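Local structure of cellobiose 2-epimerase (Caldibacillus thermoamylovorans, 5ZHB) at residues 6-11 / 334-339; 152-157 / 209-214; 219-222 / 227-230; 308-313 / 378-383. The protein catalyses the reversible 2-epimerisation of cellobiose, converting the glucose unit at its reducing end into mannose. All blocks are in the same frame, centred on the assembly; numbering follows the deposited sequence.

Contact 1: 6-11 / 334-339; sequences NEFRNE and RIWDYV
The ring of F8 pushes its edge against the face of W336, with CE1 over the middle of the indole and 3.4 Å from W336 CD2. The phenyl ring and the five-membered ring of the indole form an edge-to-face pair, their centroids 4.7 Å apart and their planes at 83°. The neighbouring CD1 of F8 follows along the same face toward CE2 and CZ2.

W336 CG stands anti to its backbone N (chi1 -180°), carrying the indole further toward helix 2-21. The polar rim of the indole is taken up by E7: W336 NE1 donates to E7 OE1 at 2.8 Å, with an N-H...O angle of 163° and the oxygen close to the indole plane. The carboxylate oxygen is approached almost in line with its own C-O bond. K340 forms a salt bridge with this same E7 OE1, so one oxygen serves both an indole and an ammonium group. Further along the rim, E11 CB approaches W336 CH2 at 4.2 Å, while the carboxylate of E11 is engaged by W352.

The axes of the two segments come no closer than 12.6 Å, and large side chains bridge that separation. Distant in sequence, helices 2-21 and 326-343 meet through the F8-W336 pair within the (alpha/alpha)6 barrel expected of this six-hairpin family; F8 also packs against F380 and F384 of helix 375-387, whereas I335 turns to helix 306-323.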
# COMPACT_ATOMS: atom_id res chain seq x y z
N ASN A 6 -15.10 15.59 -7.34
CA ASN A 6 -16.45 15.16 -7.01
C ASN A 6 -16.72 13.77 -7.57
O ASN A 6 -17.43 12.99 -6.97
CB ASN A 6 -17.52 16.14 -7.50
CG ASN A 6 -17.62 17.34 -6.59
OD1 ASN A 6 -17.84 17.20 -5.38
ND2 ASN A 6 -17.48 18.54 -7.14
N GLU A 7 -16.17 13.45 -8.73
CA GLU A 7 -16.34 12.12 -9.29
C GLU A 7 -15.63 11.06 -8.43
O GLU A 7 -16.13 9.94 -8.30
CB GLU A 7 -15.85 12.05 -10.73
CG GLU A 7 -16.84 12.71 -11.68
CD GLU A 7 -16.57 12.39 -13.14
OE1 GLU A 7 -15.67 11.58 -13.44
OE2 GLU A 7 -17.29 12.98 -13.98
N PHE A 8 -14.49 11.42 -7.84
CA PHE A 8 -13.75 10.47 -7.01
C PHE A 8 -14.47 10.25 -5.68
O PHE A 8 -14.58 9.12 -5.18
CB PHE A 8 -12.35 10.98 -6.68
CG PHE A 8 -11.46 11.32 -7.87
CD1 PHE A 8 -11.73 10.83 -9.15
CD2 PHE A 8 -10.35 12.14 -7.70
CE1 PHE A 8 -10.89 11.14 -10.21
CE2 PHE A 8 -9.52 12.45 -8.77
CZ PHE A 8 -9.79 11.95 -10.02
N ARG A 9 -14.93 11.34 -5.08
CA ARG A 9 -15.68 11.27 -3.84
C ARG A 9 -16.98 10.49 -4.00
O ARG A 9 -17.33 9.73 -3.11
CB ARG A 9 -16.03 12.69 -3.37
CG ARG A 9 -16.54 12.75 -1.95
CD ARG A 9 -16.98 14.19 -1.66
NE ARG A 9 -17.55 14.29 -0.32
CZ ARG A 9 -17.23 15.20 0.60
NH1 ARG A 9 -16.30 16.12 0.36
NH2 ARG A 9 -17.85 15.19 1.77
N ASN A 10 -17.70 10.71 -5.11
CA ASN A 10 -18.89 9.93 -5.43
C ASN A 10 -18.53 8.45 -5.52
O ASN A 10 -19.25 7.61 -4.98
CB ASN A 10 -19.53 10.47 -6.70
CG ASN A 10 -20.67 9.62 -7.19
OD1 ASN A 10 -20.57 8.97 -8.24
ND2 ASN A 10 -21.75 9.59 -6.44
N GLU A 11 -17.43 8.13 -6.21
CA GLU A 11 -17.00 6.74 -6.39
C GLU A 11 -16.73 6.15 -5.01
O GLU A 11 -17.22 5.04 -4.71
CB GLU A 11 -15.85 6.59 -7.39
CG GLU A 11 -15.30 5.17 -7.53
CD GLU A 11 -16.29 4.09 -7.96
OE1 GLU A 11 -17.33 4.45 -8.56
OE2 GLU A 11 -16.04 2.90 -7.68
N ARG A 334 -6.68 11.18 -18.11
CA ARG A 334 -6.80 10.05 -19.01
C ARG A 334 -6.80 8.71 -18.26
O ARG A 334 -7.50 7.78 -18.67
CB ARG A 334 -5.67 10.03 -20.05
CG ARG A 334 -5.73 11.25 -20.94
CD ARG A 334 -4.53 11.27 -21.88
NE ARG A 334 -4.72 10.28 -22.93
CZ ARG A 334 -3.84 9.44 -23.45
NH1 ARG A 334 -2.59 9.37 -23.02
NH2 ARG A 334 -4.23 8.64 -24.42
N ILE A 335 -6.04 8.60 -17.17
CA ILE A 335 -6.14 7.38 -16.38
C ILE A 335 -7.56 7.26 -15.83
O ILE A 335 -8.14 6.17 -15.82
CB ILE A 335 -5.12 7.35 -15.23
CG1 ILE A 335 -3.68 7.43 -15.75
CG2 ILE A 335 -5.33 6.11 -14.35
CD1 ILE A 335 -2.70 7.85 -14.67
N TRP A 336 -8.11 8.36 -15.32
CA TRP A 336 -9.42 8.30 -14.72
C TRP A 336 -10.47 7.86 -15.73
O TRP A 336 -11.29 6.99 -15.43
CB TRP A 336 -9.78 9.64 -14.10
CG TRP A 336 -11.14 9.63 -13.45
CD1 TRP A 336 -12.13 10.54 -13.67
CD2 TRP A 336 -11.63 8.72 -12.45
NE1 TRP A 336 -13.21 10.25 -12.90
CE2 TRP A 336 -12.94 9.16 -12.12
CE3 TRP A 336 -11.12 7.60 -11.79
CZ2 TRP A 336 -13.73 8.51 -11.18
CZ3 TRP A 336 -11.92 6.96 -10.84
CH2 TRP A 336 -13.19 7.43 -10.54
N ASP A 337 -10.42 8.41 -16.94
CA ASP A 337 -11.33 7.96 -17.99
C ASP A 337 -11.20 6.47 -18.28
O ASP A 337 -12.20 5.79 -18.50
CB ASP A 337 -11.10 8.66 -19.32
CG ASP A 337 -12.08 9.80 -19.50
OD1 ASP A 337 -13.31 9.50 -19.49
OD2 ASP A 337 -11.61 10.95 -19.57
N TYR A 338 -9.96 5.99 -18.38
CA TYR A 338 -9.75 4.57 -18.58
C TYR A 338 -10.40 3.77 -17.44
O TYR A 338 -11.07 2.76 -17.69
CB TYR A 338 -8.26 4.25 -18.63
CG TYR A 338 -8.02 2.77 -18.86
CD1 TYR A 338 -7.88 2.24 -20.14
CD2 TYR A 338 -7.91 1.91 -17.78
CE1 TYR A 338 -7.69 0.88 -20.33
CE2 TYR A 338 -7.75 0.56 -17.96
CZ TYR A 338 -7.62 0.04 -19.24
OH TYR A 338 -7.43 -1.31 -19.33
N VAL A 339 -10.14 4.21 -16.20
CA VAL A 339 -10.60 3.53 -15.00
C VAL A 339 -12.13 3.46 -14.97
O VAL A 339 -12.71 2.42 -14.62
CB VAL A 339 -10.05 4.18 -13.71
CG1 VAL A 339 -10.75 3.67 -12.46
CG2 VAL A 339 -8.55 3.93 -13.56

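Contact 2: 152-157 / 209-214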
# COMPACT_ATOMS: atom_id res chain seq x y z
N GLU A 152 24.12 -5.03 9.80
CA GLU A 152 25.29 -5.27 8.98
C GLU A 152 25.09 -4.66 7.60
O GLU A 152 26.02 -4.03 7.10
CB GLU A 152 25.63 -6.75 8.81
CG GLU A 152 26.81 -7.22 9.65
CD GLU A 152 27.20 -8.58 9.13
OE1 GLU A 152 28.11 -8.69 8.27
OE2 GLU A 152 26.53 -9.53 9.59
N THR A 153 23.90 -4.86 6.99
CA THR A 153 23.68 -4.51 5.59
C THR A 153 22.99 -3.14 5.45
O THR A 153 22.92 -2.64 4.33
CB THR A 153 22.84 -5.61 4.92
OG1 THR A 153 21.61 -5.65 5.64
CG2 THR A 153 23.50 -6.97 4.95
N ASN A 154 22.52 -2.58 6.57
CA ASN A 154 21.60 -1.45 6.62
C ASN A 154 20.32 -1.75 5.82
O ASN A 154 20.01 -1.09 4.82
CB ASN A 154 22.24 -0.14 6.17
CG ASN A 154 21.43 1.06 6.62
OD1 ASN A 154 20.63 1.00 7.55
ND2 ASN A 154 21.69 2.21 6.00
N ALA A 155 19.58 -2.79 6.23
CA ALA A 155 18.39 -3.17 5.48
C ALA A 155 17.38 -3.84 6.39
O ALA A 155 17.75 -4.54 7.33
CB ALA A 155 18.79 -4.03 4.31
N TYR A 156 16.10 -3.54 6.17
CA TYR A 156 15.05 -4.27 6.85
C TYR A 156 14.99 -5.68 6.28
O TYR A 156 15.31 -5.95 5.12
CB TYR A 156 13.77 -3.42 6.83
CG TYR A 156 13.91 -2.19 7.71
CD1 TYR A 156 13.62 -2.25 9.06
CD2 TYR A 156 14.41 -0.99 7.19
CE1 TYR A 156 13.79 -1.14 9.87
CE2 TYR A 156 14.59 0.12 8.00
CZ TYR A 156 14.24 0.06 9.34
OH TYR A 156 14.45 1.11 10.18
N LYS A 157 14.57 -6.60 7.15
CA LYS A 157 14.50 -8.01 6.85
C LYS A 157 13.09 -8.36 6.36
O LYS A 157 12.26 -7.47 6.15
CB LYS A 157 14.93 -8.73 8.14
CG LYS A 157 16.41 -8.62 8.51
CD LYS A 157 16.74 -9.52 9.70
CE LYS A 157 18.19 -9.47 10.10
NZ LYS A 157 18.48 -10.51 11.09
N ILE A 209 13.45 7.47 9.43
CA ILE A 209 12.89 7.92 8.15
C ILE A 209 14.00 8.43 7.22
O ILE A 209 14.07 8.07 6.03
CB ILE A 209 11.77 8.93 8.41
CG1 ILE A 209 10.61 8.25 9.16
CG2 ILE A 209 11.29 9.58 7.11
CD1 ILE A 209 9.63 9.19 9.81
N ALA A 210 14.93 9.24 7.76
CA ALA A 210 15.97 9.83 6.93
C ALA A 210 16.83 8.73 6.35
O ALA A 210 17.22 8.78 5.18
CB ALA A 210 16.80 10.86 7.71
N ASN A 211 17.09 7.70 7.17
CA ASN A 211 17.82 6.54 6.70
C ASN A 211 17.10 5.85 5.53
O ASN A 211 17.74 5.55 4.51
CB ASN A 211 18.16 5.62 7.87
CG ASN A 211 18.96 4.42 7.44
OD1 ASN A 211 20.05 4.55 6.86
ND2 ASN A 211 18.44 3.22 7.67
N LEU A 212 15.80 5.56 5.65
CA LEU A 212 15.04 4.94 4.55
C LEU A 212 15.08 5.78 3.27
O LEU A 212 15.23 5.24 2.15
CB LEU A 212 13.61 4.70 5.05
CG LEU A 212 13.45 3.43 5.90
CD1 LEU A 212 12.30 3.47 6.85
CD2 LEU A 212 13.28 2.21 5.02
N ILE A 213 14.97 7.08 3.42
CA ILE A 213 14.98 7.96 2.26
C ILE A 213 16.31 7.85 1.54
O ILE A 213 16.38 7.72 0.31
CB ILE A 213 14.62 9.40 2.64
CG1 ILE A 213 13.17 9.48 3.06
CG2 ILE A 213 14.92 10.36 1.47
CD1 ILE A 213 12.85 10.68 3.92
N ASP A 214 17.39 7.82 2.32
CA ASP A 214 18.73 7.74 1.75
C ASP A 214 18.98 6.39 1.09
O ASP A 214 19.55 6.33 -0.01
CB ASP A 214 19.75 8.17 2.79
CG ASP A 214 21.06 8.60 2.16
OD1 ASP A 214 21.03 9.60 1.40
OD2 ASP A 214 22.02 7.85 2.30
O HOH W 1 15.79 3.28 8.82
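N211 ND2 holds two acceptors at once: N154 OD1 at 3.1 Å and a water at 2.9 Å. The return bond runs from N154 ND2 to N211 OD1 at 3.0 Å and is nearly straight (171°), lying in the carbonyl plane of N211 on a lone pair. The outward bond is more bent and its donor is tilted from the carbonyl plane of N154. Together they close a cyclic amide pair in which the two planes are nearly coplanar, an exchange that fixes the flip of both amides.

N154 belongs to a G1 beta bulge, in which N154 and A155 are paired opposite the single residue N150, and its backbone is left-handed (phi 56°, psi 62°). The bulge lies in the hairpin of strands 149-150 and 155-160, which the amide pair joins to helix 203-220. A leucine in place of N154 would probably leave N211 OD1 without its donor and N211 ND2 with the water alone, so that the N211 amide is less firmly fixed against a flip.

Beside the amides, Y156 CE2 rests 3.9 Å from L212 CD2, the leucine crossing the tyrosine side chain at about a right angle. V189 of helix 183-199 also packs on L212. The water on N211 ND2 donates to Y156 OH at 2.9 Å, near the plane of the ring. That hydroxyl is also bonded to E145 and R208.

Contact 3: 219-222 / 227-230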
# COMPACT_ATOMS: atom_id res chain seq x y z
N LYS A 219 20.48 3.39 -2.95
CA LYS A 219 20.48 1.98 -3.33
C LYS A 219 19.36 1.62 -4.32
O LYS A 219 19.59 0.88 -5.26
CB LYS A 219 20.37 1.18 -2.02
CG LYS A 219 21.35 1.56 -0.89
CD LYS A 219 22.80 1.32 -1.27
CE LYS A 219 23.78 1.72 -0.19
NZ LYS A 219 25.11 1.20 -0.54
N VAL A 220 18.13 2.10 -4.08
CA VAL A 220 16.97 1.60 -4.81
C VAL A 220 16.92 2.26 -6.20
O VAL A 220 16.80 1.59 -7.23
CB VAL A 220 15.67 1.82 -4.01
CG1 VAL A 220 14.48 1.25 -4.76
CG2 VAL A 220 15.74 1.27 -2.57
N PHE A 221 17.02 3.59 -6.19
CA PHE A 221 16.85 4.43 -7.37
C PHE A 221 18.09 4.38 -8.25
O PHE A 221 19.18 4.68 -7.76
CB PHE A 221 16.63 5.83 -6.84
CG PHE A 221 16.44 6.98 -7.82
CD1 PHE A 221 15.49 6.91 -8.84
CD2 PHE A 221 17.16 8.17 -7.67
CE1 PHE A 221 15.28 7.99 -9.70
CE2 PHE A 221 16.94 9.24 -8.53
CZ PHE A 221 16.01 9.14 -9.55
N ASP A 222 17.88 3.97 -9.50
CA ASP A 222 18.88 4.01 -10.55
C ASP A 222 18.95 5.44 -11.11
O ASP A 222 18.02 5.91 -11.77
CB ASP A 222 18.54 3.00 -11.62
CG ASP A 222 19.55 2.88 -12.74
OD1 ASP A 222 20.02 3.93 -13.18
OD2 ASP A 222 19.81 1.76 -13.18
N PHE A 227 14.56 4.61 -12.87
CA PHE A 227 13.68 3.60 -12.30
C PHE A 227 14.15 3.18 -10.91
O PHE A 227 15.34 3.29 -10.55
CB PHE A 227 13.61 2.34 -13.15
CG PHE A 227 12.78 2.44 -14.41
CD1 PHE A 227 11.39 2.36 -14.35
CD2 PHE A 227 13.39 2.56 -15.66
CE1 PHE A 227 10.63 2.43 -15.51
CE2 PHE A 227 12.63 2.64 -16.82
CZ PHE A 227 11.24 2.56 -16.74
N LEU A 228 13.20 2.63 -10.13
CA LEU A 228 13.53 1.93 -8.90
C LEU A 228 13.92 0.51 -9.28
O LEU A 228 13.33 -0.08 -10.17
CB LEU A 228 12.36 1.94 -7.94
CG LEU A 228 11.89 3.31 -7.45
CD1 LEU A 228 10.91 3.06 -6.35
CD2 LEU A 228 13.03 4.20 -6.99
N GLN A 229 14.87 -0.05 -8.56
CA GLN A 229 15.14 -1.47 -8.66
C GLN A 229 14.32 -2.18 -7.57
O GLN A 229 13.92 -1.55 -6.60
CB GLN A 229 16.66 -1.70 -8.57
CG GLN A 229 17.44 -0.89 -9.62
CD GLN A 229 18.91 -0.74 -9.28
OE1 GLN A 229 19.76 -1.40 -9.89
NE2 GLN A 229 19.24 0.11 -8.31
N VAL A 230 14.10 -3.47 -7.74
CA VAL A 230 13.04 -4.18 -7.02
C VAL A 230 13.60 -5.19 -6.02
O VAL A 230 13.14 -5.22 -4.89
CB VAL A 230 12.04 -4.79 -8.01
CG1 VAL A 230 10.88 -5.48 -7.29
CG2 VAL A 230 11.50 -3.71 -8.94
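The carbonyl plane of V220 receives a nitrogen of Q229 on each of its two faces. The backbone N of Q229 donates to V220 O at 2.9 Å from one face, and Q229 NE2 donates to the same oxygen at 3.1 Å from the other. V220 O lies close to the plane of the Q229 amide, whereas neither donor lies in the carbonyl plane of V220.

The motif is a single antiparallel beta bridge that folds the chain back on itself just after helix 203-220 ends. F221 and L228 form its non-hydrogen-bonded pair, with CA atoms 4.4 Å apart. The flanking bonds are Q229 N to V220 O and D222 N to F227 O, the latter 2.8 Å long with D222 N lying almost straight out beyond F227 O, in line with the C=O bond. The intervening turn is secured by D222 OD1, which accepts from the backbone N of Q224, an Asx turn, and from that of S225.

Q229 reaches the helix end with CG trans to its carbonyl carbon (chi1 -55°) and the chain extended beyond, laying CB and CG beside V220 O. A carbonyl at the C-terminal end of a helix is likely to carry extra negative potential, which would strengthen both bonds. L228 CD2 packs on F221 CB at 4.0 Å, while the F221 and F227 rings go on to helix 267-283. V220 CG1 covers L228 CB and, 3.4 Å away, Q229 O, a buried oxygen that has no polar partner in the model.

Contact 4: 308-313 / 378-383; sequences VQVEAM and ARFCLE
V310 and M313 lie against F380 where two nearly parallel helices of the (alpha/alpha)6 barrel pack closely; the axes of the two segments approach to 9.2 Å and are inclined by 19°.

The apolar part centres on the F380 ring. M313 CE sits over one face, displaced toward the rim, 3.3 Å from F380 CZ and 3.7 Å from the ring centroid. This is a CH-pi contact, and the sulfur, lying obliquely to the ring, makes it a Met-aromatic pair as well. The bend at chi3 of M313 (-72°) folds the methyl back over the phenyl group. At the base of the ring, V310 CB abuts F380 CB at 3.6 Å, and V310 CG1 touches F380 CD2. An alanine at F380 would probably open a gap beneath M313 CE, leaving the methionine end free to turn and V310 without its cover.

The polar part is a salt bridge: R379 NH2 donates to E311 OE2 at 2.8 Å. The oxygen lies in the guanidinium plane, but the donor comes from above the carboxylate plane, and the two flat groups are nearly perpendicular. H376 also bonds to E311 OE2, and W253 takes E311 OE1. On the arginine, NH1 is held by E191 and Y119, so both groups are gripped from several sides in this buried setting. A water completes the link, donating to E311 OE2 at 2.8 Å and accepting from R379 NE at 3.0 Å.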
# COMPACT_ATOMS: atom_id res chain seq x y z
N VAL A 308 -2.11 0.00 -9.64
CA VAL A 308 -1.14 0.75 -10.43
C VAL A 308 -1.77 2.03 -10.99
O VAL A 308 -1.20 3.12 -10.86
CB VAL A 308 -0.56 -0.16 -11.54
CG1 VAL A 308 0.29 0.64 -12.52
CG2 VAL A 308 0.18 -1.37 -10.98
N GLN A 309 -3.02 1.94 -11.45
CA GLN A 309 -3.68 3.08 -12.04
C GLN A 309 -3.89 4.16 -10.98
O GLN A 309 -3.61 5.33 -11.22
CB GLN A 309 -5.02 2.71 -12.66
CG GLN A 309 -5.01 1.47 -13.56
CD GLN A 309 -3.96 1.52 -14.65
OE1 GLN A 309 -3.82 2.52 -15.35
NE2 GLN A 309 -3.15 0.48 -14.74
N VAL A 310 -4.39 3.80 -9.80
CA VAL A 310 -4.70 4.83 -8.83
C VAL A 310 -3.43 5.45 -8.22
O VAL A 310 -3.44 6.62 -7.88
CB VAL A 310 -5.63 4.34 -7.70
CG1 VAL A 310 -6.89 3.69 -8.25
CG2 VAL A 310 -4.95 3.42 -6.70
N GLU A 311 -2.39 4.66 -7.97
CA GLU A 311 -1.12 5.22 -7.51
C GLU A 311 -0.56 6.18 -8.56
O GLU A 311 0.05 7.18 -8.21
CB GLU A 311 -0.08 4.15 -7.16
CG GLU A 311 -0.48 3.31 -5.94
CD GLU A 311 -0.74 4.04 -4.65
OE1 GLU A 311 -0.18 5.15 -4.51
OE2 GLU A 311 -1.52 3.53 -3.79
N ALA A 312 -0.73 5.87 -9.84
CA ALA A 312 -0.28 6.79 -10.89
C ALA A 312 -1.07 8.10 -10.81
O ALA A 312 -0.49 9.19 -10.94
CB ALA A 312 -0.39 6.13 -12.24
N MET A 313 -2.38 8.02 -10.56
CA MET A 313 -3.18 9.25 -10.46
C MET A 313 -2.67 10.09 -9.30
O MET A 313 -2.50 11.31 -9.43
CB MET A 313 -4.69 8.99 -10.36
CG MET A 313 -5.29 8.58 -11.68
SD MET A 313 -7.07 8.26 -11.70
CE MET A 313 -7.27 6.72 -10.80
N ALA A 378 -9.36 3.60 -2.07
CA ALA A 378 -9.86 4.57 -1.12
C ALA A 378 -8.86 5.70 -0.89
O ALA A 378 -9.24 6.87 -0.90
CB ALA A 378 -10.21 3.96 0.21
N ARG A 379 -7.60 5.33 -0.63
CA ARG A 379 -6.55 6.29 -0.40
C ARG A 379 -6.46 7.27 -1.58
O ARG A 379 -6.32 8.47 -1.37
CB ARG A 379 -5.23 5.58 -0.12
CG ARG A 379 -4.15 6.60 0.21
CD ARG A 379 -2.83 6.05 0.68
NE ARG A 379 -2.16 5.28 -0.37
CZ ARG A 379 -1.00 4.64 -0.20
NH1 ARG A 379 -0.36 4.73 0.94
NH2 ARG A 379 -0.49 3.94 -1.20
N PHE A 380 -6.54 6.76 -2.82
CA PHE A 380 -6.49 7.63 -3.98
C PHE A 380 -7.60 8.69 -3.90
O PHE A 380 -7.31 9.88 -4.08
CB PHE A 380 -6.48 6.80 -5.27
CG PHE A 380 -7.37 7.33 -6.38
CD1 PHE A 380 -7.02 8.47 -7.10
CD2 PHE A 380 -8.56 6.68 -6.70
CE1 PHE A 380 -7.83 8.92 -8.13
CE2 PHE A 380 -9.36 7.13 -7.73
CZ PHE A 380 -9.00 8.27 -8.43
N CYS A 381 -8.86 8.27 -3.69
CA CYS A 381 -9.96 9.21 -3.62
C CYS A 381 -9.71 10.22 -2.51
O CYS A 381 -9.86 11.41 -2.72
CB CYS A 381 -11.28 8.48 -3.39
SG CYS A 381 -11.77 7.40 -4.75
N LEU A 382 -9.28 9.75 -1.34
CA LEU A 382 -9.05 10.60 -0.17
C LEU A 382 -7.90 11.59 -0.35
O LEU A 382 -7.97 12.74 0.12
CB LEU A 382 -8.83 9.72 1.05
CG LEU A 382 -10.05 8.90 1.49
CD1 LEU A 382 -9.65 7.92 2.55
CD2 LEU A 382 -11.18 9.79 1.97
N GLU A 383 -6.85 11.17 -1.05
CA GLU A 383 -5.72 12.06 -1.29
C GLU A 383 -6.17 13.27 -2.11
O GLU A 383 -5.77 14.40 -1.81
CB GLU A 383 -4.63 11.27 -2.00
CG GLU A 383 -3.70 10.50 -1.06
CD GLU A 383 -2.81 11.42 -0.24
OE1 GLU A 383 -2.24 12.37 -0.82
OE2 GLU A 383 -2.67 11.15 0.96
O HOH W 2 -3.43 5.37 -3.04

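In the fold
Contacts 1 and 4 form one continuous region, their centres about 10 Å apart: F8 O meets C381 SG at 3.3 Å, and I335 CG2 lies 3.6 Å from M313 CG. Contacts 2 and 3 share helix 203-220, with centres about 14 Å apart and nearest atoms about 4 Å apart. These pairs lie well apart, contacts 1 and 2 having centres about 36 Å from each other on opposite sides of the chain's centre. The centre of contact 4 is only about 10 Å from that of the chain, against 18 to 19 Å for the others. In this family the sugar site lies within the barrel, which is consistent with the E311-R379 pair of contact 4 lying nearer to it than contacts 1 to 3.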